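Local coordinates for protein aminoglycoside N(6')-acetyltransferase type 1 (Salmonella choleraesuis, PDB 2VBQ) that transfers an acetyl group from acetyl-CoA to the 6'-amino group of aminoglycosides, conferring antibiotic resistance, and works as a homodimer, at residues K28-H33 with S65-A70; R35-Q40 with F102-F107; V96-I101 with Q115-V120. One frame throughout, in Å; residues are numbered along the deposited sequence.

Contact 1. Residues K28-H33 with S65-A70; sequences KTHLEH and SFIAMA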
loop_
_atom_site.group_PDB
_atom_site.type_symbol
_atom_site.label_atom_id
_atom_site.label_comp_id
_atom_site.label_asym_id
_atom_site.label_seq_id
_atom_site.Cartn_x
_atom_site.Cartn_y
_atom_site.Cartn_z
ATOM N N LYS A 28 26.074 -6.356 2.552
ATOM C CA LYS A 28 26.800 -6.974 1.457
ATOM C C LYS A 28 27.165 -8.447 1.731
ATOM O O LYS A 28 27.078 -9.299 0.837
ATOM C CB LYS A 28 28.077 -6.163 1.173
ATOM C CG LYS A 28 28.632 -6.345 -0.235
ATOM C CD LYS A 28 27.802 -5.563 -1.253
ATOM C CE LYS A 28 28.298 -5.788 -2.675
ATOM N NZ LYS A 28 29.683 -5.271 -2.912
ATOM N N THR A 29 27.565 -8.745 2.964
ATOM C CA THR A 29 27.994 -10.102 3.291
ATOM C C THR A 29 26.864 -11.164 3.288
ATOM O O THR A 29 27.137 -12.349 3.110
ATOM C CB THR A 29 28.860 -10.167 4.581
ATOM O OG1 THR A 29 28.058 -9.909 5.738
ATOM C CG2 THR A 29 30.008 -9.162 4.516
ATOM N N HIS A 30 25.605 -10.743 3.431
ATOM C CA HIS A 30 24.491 -11.695 3.432
ATOM C C HIS A 30 23.708 -11.714 2.140
ATOM O O HIS A 30 22.637 -12.316 2.090
ATOM C CB HIS A 30 23.507 -11.393 4.560
ATOM C CG HIS A 30 24.117 -11.424 5.916
ATOM N ND1 HIS A 30 24.359 -10.279 6.641
ATOM C CD2 HIS A 30 24.533 -12.458 6.683
ATOM C CE1 HIS A 30 24.899 -10.609 7.803
ATOM N NE2 HIS A 30 25.020 -11.924 7.850
ATOM N N LEU A 31 24.210 -11.018 1.115
ATOM C CA LEU A 31 23.472 -10.876 -0.139
ATOM C C LEU A 31 23.167 -12.211 -0.793
ATOM O O LEU A 31 22.050 -12.416 -1.265
ATOM C CB LEU A 31 24.214 -9.999 -1.149
ATOM C CG LEU A 31 24.004 -8.483 -1.165
ATOM C CD1 LEU A 31 24.966 -7.867 -2.194
ATOM C CD2 LEU A 31 22.556 -8.121 -1.482
ATOM N N GLU A 32 24.153 -13.106 -0.850
ATOM C CA GLU A 32 23.914 -14.468 -1.429
ATOM C C GLU A 32 22.960 -15.341 -0.597
ATOM O O GLU A 32 22.148 -16.056 -1.157
ATOM C CB GLU A 32 25.227 -15.212 -1.678
ATOM C CG GLU A 32 26.071 -14.597 -2.803
ATOM C CD GLU A 32 26.848 -13.368 -2.362
ATOM O OE1 GLU A 32 26.881 -13.041 -1.145
ATOM O OE2 GLU A 32 27.444 -12.719 -3.256
ATOM N N HIS A 33 23.063 -15.271 0.731
ATOM C CA HIS A 33 22.104 -15.939 1.612
ATOM C C HIS A 33 20.678 -15.483 1.285
ATOM O O HIS A 33 19.764 -16.307 1.137
ATOM C CB HIS A 33 22.371 -15.625 3.077
ATOM C CG HIS A 33 23.623 -16.223 3.635
ATOM N ND1 HIS A 33 24.076 -17.478 3.289
ATOM C CD2 HIS A 33 24.487 -15.754 4.564
ATOM C CE1 HIS A 33 25.187 -17.741 3.959
ATOM N NE2 HIS A 33 25.450 -16.717 4.747
ATOM N N SER A 65 16.174 -5.623 4.938
ATOM C CA SER A 65 15.876 -7.046 4.937
ATOM C C SER A 65 16.657 -7.707 6.052
ATOM O O SER A 65 17.665 -7.179 6.498
ATOM C CB SER A 65 16.218 -7.682 3.579
ATOM O OG SER A 65 15.332 -7.146 2.610
ATOM N N PHE A 66 16.145 -8.846 6.517
ATOM C CA PHE A 66 16.627 -9.510 7.721
ATOM C C PHE A 66 16.749 -11.013 7.411
ATOM O O PHE A 66 15.821 -11.590 6.823
ATOM C CB PHE A 66 15.664 -9.247 8.893
ATOM C CG PHE A 66 15.526 -7.757 9.219
ATOM C CD1 PHE A 66 14.592 -6.966 8.549
ATOM C CD2 PHE A 66 16.406 -7.154 10.121
ATOM C CE1 PHE A 66 14.500 -5.562 8.804
ATOM C CE2 PHE A 66 16.335 -5.759 10.377
ATOM C CZ PHE A 66 15.386 -4.971 9.709
ATOM N N ILE A 67 17.872 -11.607 7.826
ATOM C CA ILE A 67 18.205 -13.007 7.544
ATOM C C ILE A 67 18.340 -13.798 8.842
ATOM O O ILE A 67 19.149 -13.447 9.697
ATOM C CB ILE A 67 19.585 -13.117 6.798
ATOM C CG1 ILE A 67 19.740 -12.033 5.701
ATOM C CG2 ILE A 67 19.850 -14.552 6.325
ATOM C CD1 ILE A 67 18.790 -12.124 4.542
ATOM N N ALA A 68 17.577 -14.874 8.973
ATOM C CA ALA A 68 17.696 -15.760 10.127
ATOM C C ALA A 68 18.846 -16.729 9.891
ATOM O O ALA A 68 18.862 -17.451 8.874
ATOM C CB ALA A 68 16.407 -16.493 10.351
ATOM N N MET A 69 19.818 -16.719 10.806
ATOM C CA MET A 69 21.030 -17.539 10.690
ATOM C C MET A 69 21.098 -18.509 11.865
ATOM O O MET A 69 20.831 -18.102 12.992
ATOM C CB MET A 69 22.283 -16.653 10.733
ATOM C CG MET A 69 22.427 -15.597 9.630
ATOM S SD MET A 69 22.640 -16.272 7.974
ATOM C CE MET A 69 24.129 -17.281 8.195
ATOM N N ALA A 70 21.423 -19.781 11.615
ATOM C CA ALA A 70 21.812 -20.698 12.708
ATOM C C ALA A 70 22.837 -21.688 12.181
ATOM O O ALA A 70 22.704 -22.171 11.050
ATOM C CB ALA A 70 20.602 -21.440 13.274
#
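H30, the N-cap residue of helix 31-41, lies opposite I67 of strand 63-70 with their CA atoms 7.6 Å apart. The nearest approach of this pair is made by methylene groups: H30 CB stands 4.0 Å from I67 CG1. One turn on, H33 CB comes within 4.2 Å of the other I67 branch, CG2. This is the first helix of the GNAT fold meeting the central sheet, on the face opposite helix 112-126, which F66 and A68 touch from their own side of the strand. M69 gives the remaining contacts. Bent at both chi2 (-66°) and chi3 (-58°), its chain curls so that CE reaches H33 NE2 at 3.7 Å, the two side chains crossing at about a right angle. M69 SD sits 4.4 Å from the centroid of the H33 ring, 33° off the ring normal, an oblique Met-aromatic contact; its approach to the H30 ring is more distant, 5.4 Å from SD to centroid. A74 of strand 73-83 packs against H33, I67 and M69, while R24 of strand 21-25 touches H30 and M69.

Contact 2. Residues R35-Q40 with F102-F107; sequences RGLRKQ and FVLPSF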
loop_
_atom_site.group_PDB
_atom_site.type_symbol
_atom_site.label_atom_id
_atom_site.label_comp_id
_atom_site.label_asym_id
_atom_site.label_seq_id
_atom_site.Cartn_x
_atom_site.Cartn_y
_atom_site.Cartn_z
ATOM N N ARG A 35 19.418 -13.700 -1.541
ATOM C CA ARG A 35 19.015 -14.092 -2.890
ATOM C C ARG A 35 18.665 -15.610 -2.974
ATOM O O ARG A 35 17.694 -15.989 -3.619
ATOM C CB ARG A 35 20.126 -13.764 -3.905
ATOM C CG ARG A 35 20.465 -12.281 -4.148
ATOM C CD ARG A 35 21.386 -12.190 -5.425
ATOM N NE ARG A 35 22.476 -11.220 -5.262
ATOM C CZ ARG A 35 23.761 -11.545 -5.103
ATOM N NH1 ARG A 35 24.147 -12.822 -5.103
ATOM N NH2 ARG A 35 24.676 -10.591 -4.952
ATOM N N GLY A 36 19.428 -16.461 -2.290
ATOM C CA GLY A 36 19.150 -17.915 -2.311
ATOM C C GLY A 36 17.775 -18.275 -1.754
ATOM O O GLY A 36 17.079 -19.159 -2.287
ATOM N N LEU A 37 17.375 -17.584 -0.687
ATOM C CA LEU A 37 16.071 -17.776 -0.068
ATOM C C LEU A 37 14.933 -17.087 -0.821
ATOM O O LEU A 37 13.847 -17.646 -0.991
ATOM C CB LEU A 37 16.120 -17.263 1.379
ATOM C CG LEU A 37 16.806 -18.187 2.363
ATOM C CD1 LEU A 37 17.218 -17.410 3.625
ATOM C CD2 LEU A 37 15.907 -19.435 2.683
ATOM N N ARG A 38 15.192 -15.860 -1.271
ATOM C CA ARG A 38 14.184 -15.067 -1.975
ATOM C C ARG A 38 13.657 -15.761 -3.236
ATOM O O ARG A 38 12.470 -15.668 -3.576
ATOM C CB ARG A 38 14.761 -13.688 -2.305
ATOM C CG ARG A 38 13.714 -12.587 -2.373
ATOM C CD ARG A 38 14.458 -11.308 -2.406
ATOM N NE ARG A 38 13.656 -10.096 -2.356
ATOM C CZ ARG A 38 13.436 -9.296 -3.396
ATOM N NH1 ARG A 38 13.918 -9.607 -4.597
ATOM N NH2 ARG A 38 12.728 -8.183 -3.229
ATOM N N LYS A 39 14.544 -16.480 -3.922
ATOM C CA LYS A 39 14.158 -17.193 -5.130
ATOM C C LYS A 39 13.253 -18.379 -4.815
ATOM O O LYS A 39 12.561 -18.901 -5.709
ATOM C CB LYS A 39 15.409 -17.628 -5.907
ATOM C CG LYS A 39 16.120 -16.440 -6.528
ATOM C CD LYS A 39 17.609 -16.676 -6.783
ATOM C CE LYS A 39 18.015 -15.988 -8.066
ATOM N NZ LYS A 39 19.209 -15.100 -7.886
ATOM N N GLN A 40 13.257 -18.815 -3.554
ATOM C CA GLN A 40 12.347 -19.869 -3.136
ATOM C C GLN A 40 10.991 -19.324 -2.685
ATOM O O GLN A 40 9.970 -19.990 -2.854
ATOM C CB GLN A 40 12.961 -20.745 -2.053
ATOM C CG GLN A 40 14.251 -21.430 -2.478
ATOM C CD GLN A 40 14.932 -22.157 -1.323
ATOM O OE1 GLN A 40 14.420 -23.180 -0.833
ATOM N NE2 GLN A 40 16.094 -21.627 -0.879
ATOM N N PHE A 102 9.600 -15.603 4.531
ATOM C CA PHE A 102 9.749 -16.996 4.124
ATOM C C PHE A 102 10.707 -17.699 5.058
ATOM O O PHE A 102 11.778 -17.168 5.370
ATOM C CB PHE A 102 10.268 -17.078 2.677
ATOM C CG PHE A 102 10.627 -18.492 2.233
ATOM C CD1 PHE A 102 9.647 -19.348 1.690
ATOM C CD2 PHE A 102 11.936 -18.955 2.347
ATOM C CE1 PHE A 102 9.995 -20.688 1.273
ATOM C CE2 PHE A 102 12.286 -20.262 1.950
ATOM C CZ PHE A 102 11.310 -21.118 1.410
ATOM N N VAL A 103 10.327 -18.892 5.500
ATOM C CA VAL A 103 11.194 -19.751 6.302
ATOM C C VAL A 103 11.242 -21.102 5.600
ATOM O O VAL A 103 10.197 -21.582 5.139
ATOM C CB VAL A 103 10.677 -19.916 7.766
ATOM C CG1 VAL A 103 11.524 -20.923 8.573
ATOM C CG2 VAL A 103 10.633 -18.556 8.485
ATOM N N LEU A 104 12.439 -21.673 5.467
ATOM C CA LEU A 104 12.583 -22.971 4.783
ATOM C C LEU A 104 11.666 -24.015 5.419
ATOM O O LEU A 104 11.558 -24.059 6.655
ATOM C CB LEU A 104 14.028 -23.474 4.872
ATOM C CG LEU A 104 15.043 -22.766 3.966
ATOM C CD1 LEU A 104 16.446 -23.123 4.375
ATOM C CD2 LEU A 104 14.815 -23.109 2.512
ATOM N N PRO A 105 11.018 -24.857 4.586
ATOM C CA PRO A 105 10.103 -25.913 5.080
ATOM C C PRO A 105 10.612 -26.668 6.320
ATOM O O PRO A 105 9.869 -26.759 7.297
ATOM C CB PRO A 105 9.918 -26.816 3.857
ATOM C CG PRO A 105 9.981 -25.849 2.718
ATOM C CD PRO A 105 11.076 -24.850 3.108
ATOM N N SER A 106 11.885 -27.090 6.325
ATOM C CA SER A 106 12.427 -27.932 7.395
ATOM C C SER A 106 12.623 -27.197 8.713
ATOM O O SER A 106 12.814 -27.839 9.756
ATOM C CB SER A 106 13.751 -28.592 6.997
ATOM O OG SER A 106 13.585 -29.423 5.863
ATOM N N PHE A 107 12.618 -25.861 8.656
ATOM C CA PHE A 107 12.856 -25.033 9.851
ATOM C C PHE A 107 11.604 -24.303 10.389
ATOM O O PHE A 107 11.720 -23.459 11.279
ATOM C CB PHE A 107 14.018 -24.039 9.593
ATOM C CG PHE A 107 15.329 -24.713 9.290
ATOM C CD1 PHE A 107 16.195 -25.060 10.308
ATOM C CD2 PHE A 107 15.680 -25.031 7.982
ATOM C CE1 PHE A 107 17.420 -25.707 10.037
ATOM C CE2 PHE A 107 16.885 -25.692 7.695
ATOM C CZ PHE A 107 17.754 -26.030 8.730
#
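L37 and Q40, one turn apart on helix 31-41, meet F102, near the end of strand 95-103, and L104, just beyond it, by packing alone. The apolar part centres on a single methyl, L37 CD2, which lies in the plane of the F102 ring at its edge, 3.8 Å from CE2, and also rests 3.7 Å from L104 CG. F102 is turned to receive the methyl by a chi1 of 172°, which puts CG anti to the backbone N. Q40 adds its aliphatic base: CB is 3.9 Å from F102 CZ, and the backbone carbon C of Q40 lies over one face of that ring.

The Q40 amide is a polar group held by its own helix. Its OE1 comes 3.4 Å from the methyl carbon L104 CD2, while NE2 turns back and donates to G36 O at 3.0 Å. That bond is almost straight (175° at the hydrogen) and lies in the amide plane of Q40, although the donor stands above the carbonyl plane of G36; it fixes the rotation of the amide and so the position of OE1 beside L104.

F102 and V103 belong to the acetyl-CoA site, and V103 N hydrogen-bonds the bound bisubstrate analogue. F77 of strand 73-83 packs on L37, R38 and F102, while R38 forms salt bridges with D79 of that strand and D53 of helix 47-59.

Contact 3. Residues V96-I101 with Q115-V120; sequences VFLEGI and QLIAAV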
loop_
_atom_site.group_PDB
_atom_site.type_symbol
_atom_site.label_atom_id
_atom_site.label_comp_id
_atom_site.label_asym_id
_atom_site.label_seq_id
_atom_site.Cartn_x
_atom_site.Cartn_y
_atom_site.Cartn_z
ATOM N N VAL A 96 5.774 0.841 9.074
ATOM C CA VAL A 96 6.700 -0.281 8.787
ATOM C C VAL A 96 5.947 -1.472 8.191
ATOM O O VAL A 96 4.972 -1.984 8.777
ATOM C CB VAL A 96 7.650 -0.684 10.006
ATOM C CG1 VAL A 96 6.880 -1.226 11.207
ATOM C CG2 VAL A 96 8.754 -1.659 9.527
ATOM N N PHE A 97 6.345 -1.859 6.979
ATOM C CA PHE A 97 5.551 -2.805 6.225
ATOM C C PHE A 97 6.316 -4.102 5.961
ATOM O O PHE A 97 7.474 -4.073 5.521
ATOM C CB PHE A 97 5.022 -2.216 4.881
ATOM C CG PHE A 97 3.826 -2.976 4.353
ATOM C CD1 PHE A 97 3.989 -4.158 3.618
ATOM C CD2 PHE A 97 2.532 -2.560 4.673
ATOM C CE1 PHE A 97 2.879 -4.893 3.178
ATOM C CE2 PHE A 97 1.427 -3.293 4.235
ATOM C CZ PHE A 97 1.612 -4.451 3.478
ATOM N N LEU A 98 5.675 -5.229 6.281
ATOM C CA LEU A 98 6.247 -6.558 6.003
ATOM C C LEU A 98 6.031 -6.888 4.511
ATOM O O LEU A 98 4.935 -7.284 4.108
ATOM C CB LEU A 98 5.636 -7.625 6.942
ATOM C CG LEU A 98 6.247 -9.050 6.908
ATOM C CD1 LEU A 98 7.703 -9.038 7.418
ATOM C CD2 LEU A 98 5.426 -10.051 7.701
ATOM N N GLU A 99 7.085 -6.721 3.703
ATOM C CA GLU A 99 6.984 -6.849 2.249
ATOM C C GLU A 99 7.095 -8.306 1.774
ATOM O O GLU A 99 6.564 -8.665 0.723
ATOM C CB GLU A 99 8.033 -5.961 1.534
ATOM C CG GLU A 99 7.912 -4.426 1.805
ATOM C CD GLU A 99 6.691 -3.746 1.134
ATOM O OE1 GLU A 99 5.850 -4.429 0.508
ATOM O OE2 GLU A 99 6.563 -2.509 1.258
ATOM N N GLY A 100 7.747 -9.144 2.577
ATOM C CA GLY A 100 7.896 -10.582 2.256
ATOM C C GLY A 100 8.453 -11.334 3.448
ATOM O O GLY A 100 9.260 -10.791 4.192
ATOM N N ILE A 101 8.032 -12.581 3.628
ATOM C CA ILE A 101 8.576 -13.417 4.678
ATOM C C ILE A 101 8.520 -14.887 4.239
ATOM O O ILE A 101 7.514 -15.350 3.666
ATOM C CB ILE A 101 7.889 -13.172 6.059
ATOM C CG1 ILE A 101 8.708 -13.803 7.192
ATOM C CG2 ILE A 101 6.405 -13.657 6.034
ATOM C CD1 ILE A 101 8.476 -13.217 8.557
ATOM N N GLN A 115 10.748 -14.246 15.305
ATOM C CA GLN A 115 11.954 -13.466 15.512
ATOM C C GLN A 115 12.274 -12.542 14.344
ATOM O O GLN A 115 12.661 -11.404 14.567
ATOM C CB GLN A 115 13.116 -14.357 15.866
ATOM C CG GLN A 115 12.941 -14.942 17.271
ATOM C CD GLN A 115 14.168 -15.665 17.736
ATOM O OE1 GLN A 115 14.074 -16.808 18.193
ATOM N NE2 GLN A 115 15.341 -15.012 17.626
ATOM N N LEU A 116 12.049 -13.007 13.112
ATOM C CA LEU A 116 12.173 -12.137 11.939
ATOM C C LEU A 116 11.260 -10.893 12.056
ATOM O O LEU A 116 11.701 -9.767 11.850
ATOM C CB LEU A 116 11.845 -12.908 10.651
ATOM C CG LEU A 116 12.966 -13.806 10.119
ATOM C CD1 LEU A 116 12.409 -14.825 9.076
ATOM C CD2 LEU A 116 14.105 -12.919 9.512
ATOM N N ILE A 117 9.994 -11.115 12.404
ATOM C CA ILE A 117 9.018 -10.028 12.520
ATOM C C ILE A 117 9.351 -9.074 13.701
ATOM O O ILE A 117 9.176 -7.854 13.593
ATOM C CB ILE A 117 7.556 -10.615 12.570
ATOM C CG1 ILE A 117 7.177 -11.111 11.166
ATOM C CG2 ILE A 117 6.506 -9.581 13.070
ATOM C CD1 ILE A 117 5.955 -12.018 11.119
ATOM N N ALA A 118 9.857 -9.637 14.796
ATOM C CA ALA A 118 10.368 -8.841 15.916
ATOM C C ALA A 118 11.486 -7.880 15.488
ATOM O O ALA A 118 11.526 -6.720 15.944
ATOM C CB ALA A 118 10.823 -9.740 17.041
ATOM N N ALA A 119 12.380 -8.355 14.610
ATOM C CA ALA A 119 13.446 -7.530 14.040
ATOM C C ALA A 119 12.891 -6.417 13.132
ATOM O O ALA A 119 13.368 -5.273 13.204
ATOM C CB ALA A 119 14.459 -8.400 13.262
ATOM N N VAL A 120 11.931 -6.756 12.261
ATOM C CA VAL A 120 11.239 -5.743 11.421
ATOM C C VAL A 120 10.594 -4.659 12.304
ATOM O O VAL A 120 10.742 -3.462 12.033
ATOM C CB VAL A 120 10.128 -6.381 10.511
ATOM C CG1 VAL A 120 9.203 -5.284 9.894
ATOM C CG2 VAL A 120 10.735 -7.279 9.427
#
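I101 extends toward helix 112-126 because CG1 is anti to the backbone N (chi1 -166°) and chi2 is also near trans (157°), carrying CD1 to I117 CG1 at 3.6 Å and to L116 CB at 4.0 Å. I117 starts differently: its CG1 is anti to the carbonyl carbon, and its side chain crosses I101 at about a right angle. L98 divides its two methyls between neighbours on the helix, CD2 lying 4.0 Å from I117 CD1 and CD1 4.0 Å from V120 CG2. The other V120 branch, CG1, meets V96 CG2 at 3.7 Å, the two valines crossing at a slant. All six touching residues are buried, and the closest atoms of every pair are carbons.

The axes of the two segments come within 9.8 Å at closest approach, with an angle of 139° between their N-to-C directions. A classic beta bulge, in which E99 and G100 both face D79, interrupts the strand between L98 and I101. From the bulge and just after it, E99 O and I101 N hydrogen-bond the bisubstrate analogue, and Y86 of the second subunit packs on E99. Strand 95-103, helix 112-126 and parallel strand 131-136 form the beta-alpha-beta unit that carries the acetyl-CoA site in GNAT acetyltransferases.

How the contacts relate
Contacts 1 and 2 lie with centres about 11 Å apart on helix 31-41, whose start meets strand 63-70 and whose later turns meet the end of strand 95-103; that helix therefore spans one face of the sheet. Contact 3, its centre about 14 Å and 15 Å from theirs, packs helix 112-126 on the other face and shares strand 95-103 with contact 2. F66 packs on L116, A119 and V120, and V103 CG2 lies 4.2 Å from L116 CD1, bringing contact 3 against both others. Along the chain, contact 1 closes before contact 3 opens, whereas contact 2 alternates with each. Strand 95-103, which carries acetyl-CoA-binding residues, is thus packed by helix 31-41 through F102 and by helix 112-126 through I101.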